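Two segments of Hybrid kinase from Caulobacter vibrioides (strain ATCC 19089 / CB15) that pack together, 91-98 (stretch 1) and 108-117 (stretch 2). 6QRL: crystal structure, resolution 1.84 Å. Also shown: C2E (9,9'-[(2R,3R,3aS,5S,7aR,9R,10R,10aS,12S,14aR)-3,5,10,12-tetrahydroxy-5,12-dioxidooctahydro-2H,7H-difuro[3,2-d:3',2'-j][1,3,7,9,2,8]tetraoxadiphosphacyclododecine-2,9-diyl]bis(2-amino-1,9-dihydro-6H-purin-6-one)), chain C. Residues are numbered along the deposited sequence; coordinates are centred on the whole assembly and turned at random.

Stretch 1 (91-98) AGFSGYLI
Stretch 2 (108-117) AQVLQAVTAD

Stretch 1 leaves a helix at Gly92, turns through Phe93 and Ser94, and enters a strand that runs to Ile98; stretch 2 finishes a helix and continues as an extended segment from Ala113 (phi/psi -60/134) to Asp117. The two stretches run antiparallel, with CA atoms 4.6 Å apart for Gly92 and Ala116, 5.2 Å for Ser94 and Val114, and 6.7 Å for Gly95 and Gln109. Together they bury 343 Å².

Ser94 (phi/psi -70/-38, chi1 t) and Gln109 each have 77 Å² covered by the other stretch, the largest shares. Ser94 points its CA-to-CB bond toward stretch 2, where its OG accepts a hydrogen bond from Val114 N (2.9 Å, 154°) and lies 3.5 Å from Val114 CG2. The same OG donates to a water at 2.8 Å, which donates in turn to Gln109 O (2.8 Å) and Gln109 OE1 (2.6 Å), tying the turn to the helix.

Gln109 folds back with chi1 m, chi2 m and chi3 -48°. Its CG packs 3.8 Å from Leu97 CD2 (Leu97 chi1 m, chi2 t), while its OE1 lies 3.8 Å from Gly95 CA; an ideal CB on Gly95 would clash with that oxygen at 2.2 Å.

Gly92, at phi/psi 119/4, closes a Schellman motif, and its O approaches Ala116 CB at 3.5 Å. Beside the interface, Tyr96 N donates to C2E O6 (3.0 Å), and C2E N1 donates to Tyr96 O (2.7 Å).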

# COMPACT_ATOMS: atom_id res chain seq x y z
N ALA A 91 -2.39 4.30 13.25
CA ALA A 91 -3.47 4.56 12.28
C ALA A 91 -3.95 3.24 11.63
O ALA A 91 -5.04 3.22 11.09
CB ALA A 91 -3.01 5.57 11.26
N GLY A 92 -3.17 2.16 11.66
CA GLY A 92 -3.60 0.84 11.15
C GLY A 92 -2.75 0.30 9.99
O GLY A 92 -3.12 -0.73 9.41
N PHE A 93 -1.69 0.98 9.57
CA PHE A 93 -0.79 0.45 8.52
C PHE A 93 -0.09 -0.83 9.01
O PHE A 93 0.35 -0.92 10.15
CB PHE A 93 0.23 1.50 8.11
CG PHE A 93 -0.32 2.48 7.11
CD1 PHE A 93 -0.40 2.14 5.76
CD2 PHE A 93 -0.70 3.74 7.50
CE1 PHE A 93 -0.88 3.04 4.83
CE2 PHE A 93 -1.17 4.65 6.56
CZ PHE A 93 -1.27 4.29 5.23
N SER A 94 0.01 -1.81 8.13
CA SER A 94 0.64 -3.12 8.41
C SER A 94 2.15 -2.95 8.57
O SER A 94 2.76 -3.62 9.40
CB SER A 94 0.33 -4.07 7.27
OG SER A 94 1.05 -5.29 7.40
N GLY A 95 2.74 -2.08 7.77
CA GLY A 95 4.20 -1.89 7.67
C GLY A 95 4.52 -0.74 6.72
O GLY A 95 3.60 -0.02 6.28
N TYR A 96 5.79 -0.56 6.48
CA TYR A 96 6.32 0.54 5.64
C TYR A 96 7.34 -0.06 4.67
O TYR A 96 7.88 -1.17 4.91
CB TYR A 96 6.95 1.62 6.51
CG TYR A 96 8.22 1.20 7.21
CD1 TYR A 96 8.19 0.68 8.49
CD2 TYR A 96 9.45 1.30 6.56
CE1 TYR A 96 9.35 0.24 9.12
CE2 TYR A 96 10.62 0.90 7.18
CZ TYR A 96 10.57 0.39 8.47
OH TYR A 96 11.73 -0.02 9.05
N LEU A 97 7.59 0.67 3.59
CA LEU A 97 8.66 0.45 2.61
C LEU A 97 9.37 1.79 2.44
O LEU A 97 8.67 2.82 2.40
CB LEU A 97 8.01 -0.01 1.30
CG LEU A 97 7.46 -1.42 1.33
CD1 LEU A 97 6.60 -1.72 0.11
CD2 LEU A 97 8.61 -2.40 1.46
N ILE A 98 10.70 1.76 2.33
CA ILE A 98 11.55 2.96 2.14
C ILE A 98 11.77 3.15 0.64
O ILE A 98 12.18 2.19 -0.03
CB ILE A 98 12.88 2.81 2.90
CG1 ILE A 98 12.67 2.61 4.41
CG2 ILE A 98 13.81 3.97 2.59
CD1 ILE A 98 12.01 3.80 5.10
N ALA A 108 8.13 -9.07 0.65
CA ALA A 108 7.99 -9.44 2.07
C ALA A 108 6.82 -8.66 2.69
O ALA A 108 6.01 -9.31 3.34
CB ALA A 108 9.29 -9.20 2.82
N GLN A 109 6.68 -7.34 2.47
CA GLN A 109 5.61 -6.57 3.16
C GLN A 109 4.22 -6.91 2.57
O GLN A 109 3.24 -6.88 3.32
CB GLN A 109 5.89 -5.08 3.12
CG GLN A 109 7.07 -4.68 4.01
CD GLN A 109 6.90 -5.08 5.45
OE1 GLN A 109 5.84 -4.85 6.05
NE2 GLN A 109 7.93 -5.70 6.02
N VAL A 110 4.14 -7.25 1.29
CA VAL A 110 2.86 -7.69 0.67
C VAL A 110 2.49 -9.08 1.21
O VAL A 110 1.31 -9.25 1.59
CB VAL A 110 2.98 -7.67 -0.87
CG1 VAL A 110 1.76 -8.32 -1.50
CG2 VAL A 110 3.17 -6.23 -1.37
N LEU A 111 3.44 -10.02 1.27
CA LEU A 111 3.15 -11.40 1.77
C LEU A 111 2.71 -11.38 3.23
O LEU A 111 1.85 -12.20 3.57
CB LEU A 111 4.37 -12.31 1.60
CG LEU A 111 4.73 -12.65 0.16
CD1 LEU A 111 5.78 -13.76 0.11
CD2 LEU A 111 3.50 -13.05 -0.66
N GLN A 112 3.24 -10.47 4.06
CA GLN A 112 3.02 -10.45 5.53
C GLN A 112 1.92 -9.46 5.92
O GLN A 112 1.70 -9.32 7.13
CB GLN A 112 4.30 -10.06 6.26
CG GLN A 112 5.47 -11.01 6.02
CD GLN A 112 6.79 -10.44 6.48
OE1 GLN A 112 6.86 -9.40 7.15
NE2 GLN A 112 7.87 -11.11 6.12
N ALA A 113 1.33 -8.73 4.97
CA ALA A 113 0.44 -7.57 5.23
C ALA A 113 -0.78 -8.01 6.07
O ALA A 113 -1.40 -9.05 5.74
CB ALA A 113 -0.02 -6.97 3.94
N VAL A 114 -1.10 -7.23 7.11
CA VAL A 114 -2.16 -7.54 8.11
C VAL A 114 -3.21 -6.44 7.97
O VAL A 114 -2.88 -5.33 7.45
CB VAL A 114 -1.60 -7.64 9.55
CG1 VAL A 114 -0.55 -8.75 9.70
CG2 VAL A 114 -1.02 -6.31 10.03
N THR A 115 -4.43 -6.73 8.42
CA THR A 115 -5.60 -5.86 8.25
C THR A 115 -5.53 -4.69 9.23
O THR A 115 -5.16 -4.91 10.39
CB THR A 115 -6.91 -6.60 8.53
OG1 THR A 115 -6.77 -7.98 8.18
CG2 THR A 115 -8.05 -5.99 7.75
N ALA A 116 -5.97 -3.51 8.81
CA ALA A 116 -6.44 -2.44 9.73
C ALA A 116 -7.75 -2.87 10.42
O ALA A 116 -8.50 -3.62 9.81
CB ALA A 116 -6.61 -1.14 8.99
N ASP A 117 -8.04 -2.33 11.60
CA ASP A 117 -9.34 -2.52 12.31
C ASP A 117 -10.49 -1.94 11.47
O ASP A 117 -10.20 -1.13 10.56
CB ASP A 117 -9.28 -1.88 13.70
CG ASP A 117 -8.28 -2.50 14.67
OD1 ASP A 117 -7.93 -3.69 14.51
OD2 ASP A 117 -7.86 -1.78 15.60
P1 C2E C . 15.09 -0.64 8.53
O2P C2E C . 14.04 0.07 7.71
O1P C2E C . 15.43 -0.14 9.90
O5' C2E C . 14.51 -2.12 8.75
C5' C2E C . 15.16 -2.97 9.70
C4' C2E C . 14.42 -4.27 9.71
O4' C2E C . 13.10 -4.07 10.26
C3' C2E C . 14.16 -4.87 8.34
O3' C2E C . 15.38 -5.55 7.97
C2' C2E C . 12.93 -5.76 8.59
O2' C2E C . 13.27 -7.12 8.74
C1' C2E C . 12.31 -5.17 9.87
N9 C2E C . 10.95 -4.65 9.74
C8 C2E C . 9.99 -4.67 10.73
N7 C2E C . 8.88 -4.07 10.38
C5 C2E C . 9.12 -3.60 9.10
C6 C2E C . 8.28 -2.87 8.23
O6 C2E C . 7.14 -2.44 8.43
N1 C2E C . 8.92 -2.58 7.02
C2 C2E C . 10.20 -2.97 6.68
N2 C2E C . 10.63 -2.59 5.47
N3 C2E C . 10.99 -3.66 7.50
C4 C2E C . 10.39 -3.94 8.69
P11 C2E C . 15.75 -5.54 6.41
O21 C2E C . 14.46 -5.84 5.69
O11 C2E C . 16.93 -6.44 6.21
O5A C2E C . 16.23 -4.05 6.11
C5A C2E C . 17.54 -3.57 6.53
C4A C2E C . 17.70 -2.13 6.12
O4A C2E C . 17.88 -2.06 4.68
C3A C2E C . 16.51 -1.22 6.39
O3A C2E C . 16.51 -0.82 7.77
C2A C2E C . 16.77 -0.09 5.39
O2A C2E C . 17.75 0.87 5.70
C1A C2E C . 17.29 -0.87 4.18
N91 C2E C . 16.21 -1.22 3.28
C81 C2E C . 15.39 -2.31 3.42
N71 C2E C . 14.45 -2.37 2.51
C51 C2E C . 14.66 -1.24 1.74
C61 C2E C . 13.96 -0.79 0.60
O61 C2E C . 12.93 -1.28 0.10
N11 C2E C . 14.52 0.39 0.10
C21 C2E C . 15.62 1.04 0.61
N21 C2E C . 16.00 2.14 -0.05
N31 C2E C . 16.27 0.63 1.70
C41 C2E C . 15.75 -0.52 2.19
O HOH W 1 -3.02 -2.58 7.00
O HOH W 2 3.32 -5.53 5.74